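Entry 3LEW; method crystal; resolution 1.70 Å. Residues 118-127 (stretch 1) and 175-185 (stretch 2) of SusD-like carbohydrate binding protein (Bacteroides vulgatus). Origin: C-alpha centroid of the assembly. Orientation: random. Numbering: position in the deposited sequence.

Stretch 1 (118-127) KGQALALRGF
Stretch 2 175-185: AQSINDLEEAL

Two nearly antiparallel helices pack closely here through small residues, and a buried salt bridge and a serine hydrogen bond tie them together. Both stretches are helical throughout, with phi/psi near -63/-42, and both helices extend beyond the residues given. Their axes approach to 7.7 Å at a signed crossing angle of -158°. The register pairs Gly119 with Ala184 (CA to CA 4.0 Å), Ala123 with Leu181 (CA to CA 4.9 Å) and Gly126 with Ser177 (CA to CA 4.1 Å). The contact buries 461 Å², both sides summed.

Glycine permits the close approach. An ideal CB on Gly126 would lie 2.9 Å from Leu181 CG, a clash. The Ser177 side chain (chi1 t) donates from OG to Gly126 O at 2.8 Å. At the other end, Ala184 CB rests 3.2 Å from Gly119 O. Ala184 CB also lies 3.8 Å from Ala123 CB and 4.2 Å from Leu122 CB, so small apolar groups fill this part of the contact. Leu181 (m, t) brings CD2 to 4.1 Å from Ala123 CB.

Asp180 points toward stretch 1 with chi1 m and chi2 -7°. Arg125 starts sideways, but its chain (t, t, p, chi4 -174°) brings the guanidinium to this carboxylate. Arg125 NE donates to Asp180 OD2 and Arg125 NH2 to Asp180 OD1, each at 2.8 Å and nearly linear. This two-pronged salt bridge pairs opposite charges in a buried site. Arg125 NH1 is hydrogen-bonded elsewhere in the structure. Gln176 (t, p, chi3 50°) adds a weak hydrogen bond within its helix, from NE2 to Asp180 OD1 at 2.9 Å.

Leu122 (m, t) points toward stretch 2. Its CD1 lies 3.8 Å from OE1 of Glu183 (m, t, chi3 4°), an exposed residue.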

# COMPACT_ATOMS: atom_id res chain seq x y z
N LYS A 118 -20.83 -9.60 -10.30
CA LYS A 118 -21.19 -8.19 -10.09
C LYS A 118 -20.55 -7.65 -8.82
O LYS A 118 -19.96 -6.55 -8.81
CB LYS A 118 -22.70 -8.07 -10.02
CG LYS A 118 -23.23 -6.65 -9.82
CD LYS A 118 -24.73 -6.64 -9.82
CE LYS A 118 -25.23 -5.22 -9.72
NZ LYS A 118 -26.73 -5.12 -9.93
N GLY A 119 -20.58 -8.43 -7.74
CA GLY A 119 -19.94 -8.04 -6.49
C GLY A 119 -18.44 -7.86 -6.60
O GLY A 119 -17.87 -6.91 -6.07
N GLN A 120 -17.80 -8.76 -7.32
CA GLN A 120 -16.38 -8.68 -7.51
C GLN A 120 -15.96 -7.40 -8.33
O GLN A 120 -14.94 -6.76 -8.03
CB GLN A 120 -15.83 -9.95 -8.15
CG GLN A 120 -15.81 -11.16 -7.18
CD GLN A 120 -15.41 -12.45 -7.83
OE1 GLN A 120 -15.78 -12.73 -9.00
NE2 GLN A 120 -14.70 -13.30 -7.06
N ALA A 121 -16.74 -7.08 -9.35
CA ALA A 121 -16.54 -5.87 -10.15
C ALA A 121 -16.72 -4.61 -9.32
O ALA A 121 -15.91 -3.70 -9.39
CB ALA A 121 -17.47 -5.88 -11.39
N LEU A 122 -17.74 -4.59 -8.48
CA LEU A 122 -17.96 -3.45 -7.57
C LEU A 122 -16.86 -3.31 -6.54
O LEU A 122 -16.45 -2.19 -6.23
CB LEU A 122 -19.33 -3.60 -6.85
CG LEU A 122 -20.60 -3.30 -7.69
CD1 LEU A 122 -21.90 -3.86 -7.00
CD2 LEU A 122 -20.74 -1.77 -7.97
N ALA A 123 -16.38 -4.44 -5.99
CA ALA A 123 -15.33 -4.42 -4.95
C ALA A 123 -14.02 -3.90 -5.54
O ALA A 123 -13.37 -3.04 -4.93
CB ALA A 123 -15.16 -5.84 -4.31
N LEU A 124 -13.66 -4.36 -6.74
CA LEU A 124 -12.44 -3.87 -7.42
C LEU A 124 -12.59 -2.39 -7.74
O LEU A 124 -11.66 -1.61 -7.54
CB LEU A 124 -12.12 -4.68 -8.67
CG LEU A 124 -10.81 -4.32 -9.44
CD1 LEU A 124 -9.58 -4.34 -8.55
CD2 LEU A 124 -10.63 -5.26 -10.61
N ARG A 125 -13.76 -2.00 -8.23
CA ARG A 125 -13.98 -0.59 -8.52
C ARG A 125 -13.86 0.24 -7.23
O ARG A 125 -13.19 1.31 -7.19
CB ARG A 125 -15.32 -0.36 -9.18
CG ARG A 125 -15.49 1.06 -9.69
CD ARG A 125 -16.82 1.26 -10.41
NE ARG A 125 -17.96 1.39 -9.49
CZ ARG A 125 -19.25 1.47 -9.88
NH1 ARG A 125 -19.58 1.35 -11.16
NH2 ARG A 125 -20.21 1.62 -9.00
N GLY A 126 -14.48 -0.24 -6.15
CA GLY A 126 -14.36 0.43 -4.86
C GLY A 126 -12.93 0.57 -4.37
O GLY A 126 -12.52 1.61 -3.81
N PHE A 127 -12.14 -0.49 -4.56
CA PHE A 127 -10.71 -0.47 -4.22
C PHE A 127 -9.94 0.61 -4.98
O PHE A 127 -9.06 1.27 -4.40
CB PHE A 127 -10.08 -1.83 -4.50
CG PHE A 127 -8.58 -1.89 -4.27
CD1 PHE A 127 -8.05 -1.94 -2.99
CD2 PHE A 127 -7.71 -1.95 -5.32
CE1 PHE A 127 -6.67 -2.02 -2.77
CE2 PHE A 127 -6.34 -2.02 -5.09
CZ PHE A 127 -5.84 -2.08 -3.82
N ALA A 175 -17.05 8.18 -0.33
CA ALA A 175 -18.40 7.66 -0.23
C ALA A 175 -18.68 6.65 -1.37
O ALA A 175 -19.36 5.64 -1.16
CB ALA A 175 -19.45 8.80 -0.22
N GLN A 176 -18.15 6.94 -2.56
CA GLN A 176 -18.28 6.05 -3.71
C GLN A 176 -17.58 4.73 -3.44
O GLN A 176 -18.15 3.68 -3.66
CB GLN A 176 -17.68 6.72 -4.98
CG GLN A 176 -17.82 5.89 -6.27
CD GLN A 176 -19.26 5.71 -6.67
OE1 GLN A 176 -20.01 6.70 -6.73
NE2 GLN A 176 -19.67 4.47 -6.93
N SER A 177 -16.38 4.79 -2.89
CA SER A 177 -15.64 3.56 -2.56
C SER A 177 -16.41 2.69 -1.58
O SER A 177 -16.67 1.49 -1.82
CB SER A 177 -14.28 3.94 -1.96
OG SER A 177 -13.55 2.80 -1.55
N ILE A 178 -16.83 3.31 -0.47
CA ILE A 178 -17.55 2.61 0.57
C ILE A 178 -18.87 2.06 0.04
O ILE A 178 -19.19 0.88 0.29
CB ILE A 178 -17.73 3.47 1.80
CG1 ILE A 178 -16.37 3.74 2.46
CG2 ILE A 178 -18.69 2.84 2.83
CD1 ILE A 178 -16.41 4.90 3.47
N ASN A 179 -19.61 2.85 -0.76
CA ASN A 179 -20.86 2.34 -1.30
C ASN A 179 -20.69 1.14 -2.23
O ASN A 179 -21.47 0.17 -2.13
CB ASN A 179 -21.62 3.43 -2.01
CG ASN A 179 -23.07 3.08 -2.20
OD1 ASN A 179 -23.86 3.01 -1.22
ND2 ASN A 179 -23.45 2.87 -3.45
N ASP A 180 -19.70 1.20 -3.11
CA ASP A 180 -19.38 0.08 -4.00
C ASP A 180 -19.06 -1.17 -3.19
O ASP A 180 -19.53 -2.25 -3.52
CB ASP A 180 -18.17 0.40 -4.89
CG ASP A 180 -18.48 1.37 -6.03
OD1 ASP A 180 -19.68 1.70 -6.24
OD2 ASP A 180 -17.47 1.80 -6.72
N LEU A 181 -18.24 -1.03 -2.16
CA LEU A 181 -17.82 -2.15 -1.34
C LEU A 181 -18.99 -2.72 -0.46
O LEU A 181 -19.13 -3.95 -0.30
CB LEU A 181 -16.64 -1.73 -0.47
CG LEU A 181 -15.32 -1.58 -1.25
CD1 LEU A 181 -14.34 -0.65 -0.52
CD2 LEU A 181 -14.65 -2.92 -1.52
N GLU A 182 -19.90 -1.85 -0.00
CA GLU A 182 -21.04 -2.31 0.77
C GLU A 182 -21.99 -3.05 -0.16
O GLU A 182 -22.61 -4.02 0.26
CB GLU A 182 -21.77 -1.16 1.52
CG GLU A 182 -20.93 -0.63 2.68
CD GLU A 182 -21.57 0.49 3.43
OE1 GLU A 182 -22.39 1.24 2.82
OE2 GLU A 182 -21.28 0.59 4.65
N GLU A 183 -22.15 -2.57 -1.39
CA GLU A 183 -22.97 -3.30 -2.38
C GLU A 183 -22.37 -4.68 -2.71
O GLU A 183 -23.09 -5.67 -2.80
CB GLU A 183 -23.10 -2.49 -3.65
CG GLU A 183 -24.11 -1.41 -3.48
CD GLU A 183 -24.42 -0.57 -4.74
OE1 GLU A 183 -23.88 -0.88 -5.85
OE2 GLU A 183 -25.22 0.41 -4.59
N ALA A 184 -21.04 -4.72 -2.87
CA ALA A 184 -20.32 -5.99 -3.06
C ALA A 184 -20.50 -6.96 -1.90
O ALA A 184 -20.65 -8.17 -2.10
CB ALA A 184 -18.85 -5.73 -3.29
N LEU A 185 -20.44 -6.43 -0.68
CA LEU A 185 -20.60 -7.28 0.50
C LEU A 185 -21.93 -8.03 0.50
O LEU A 185 -22.00 -9.16 0.93
CB LEU A 185 -20.45 -6.48 1.79
CG LEU A 185 -20.33 -7.27 3.09
CD1 LEU A 185 -19.02 -8.00 3.12
CD2 LEU A 185 -20.45 -6.31 4.30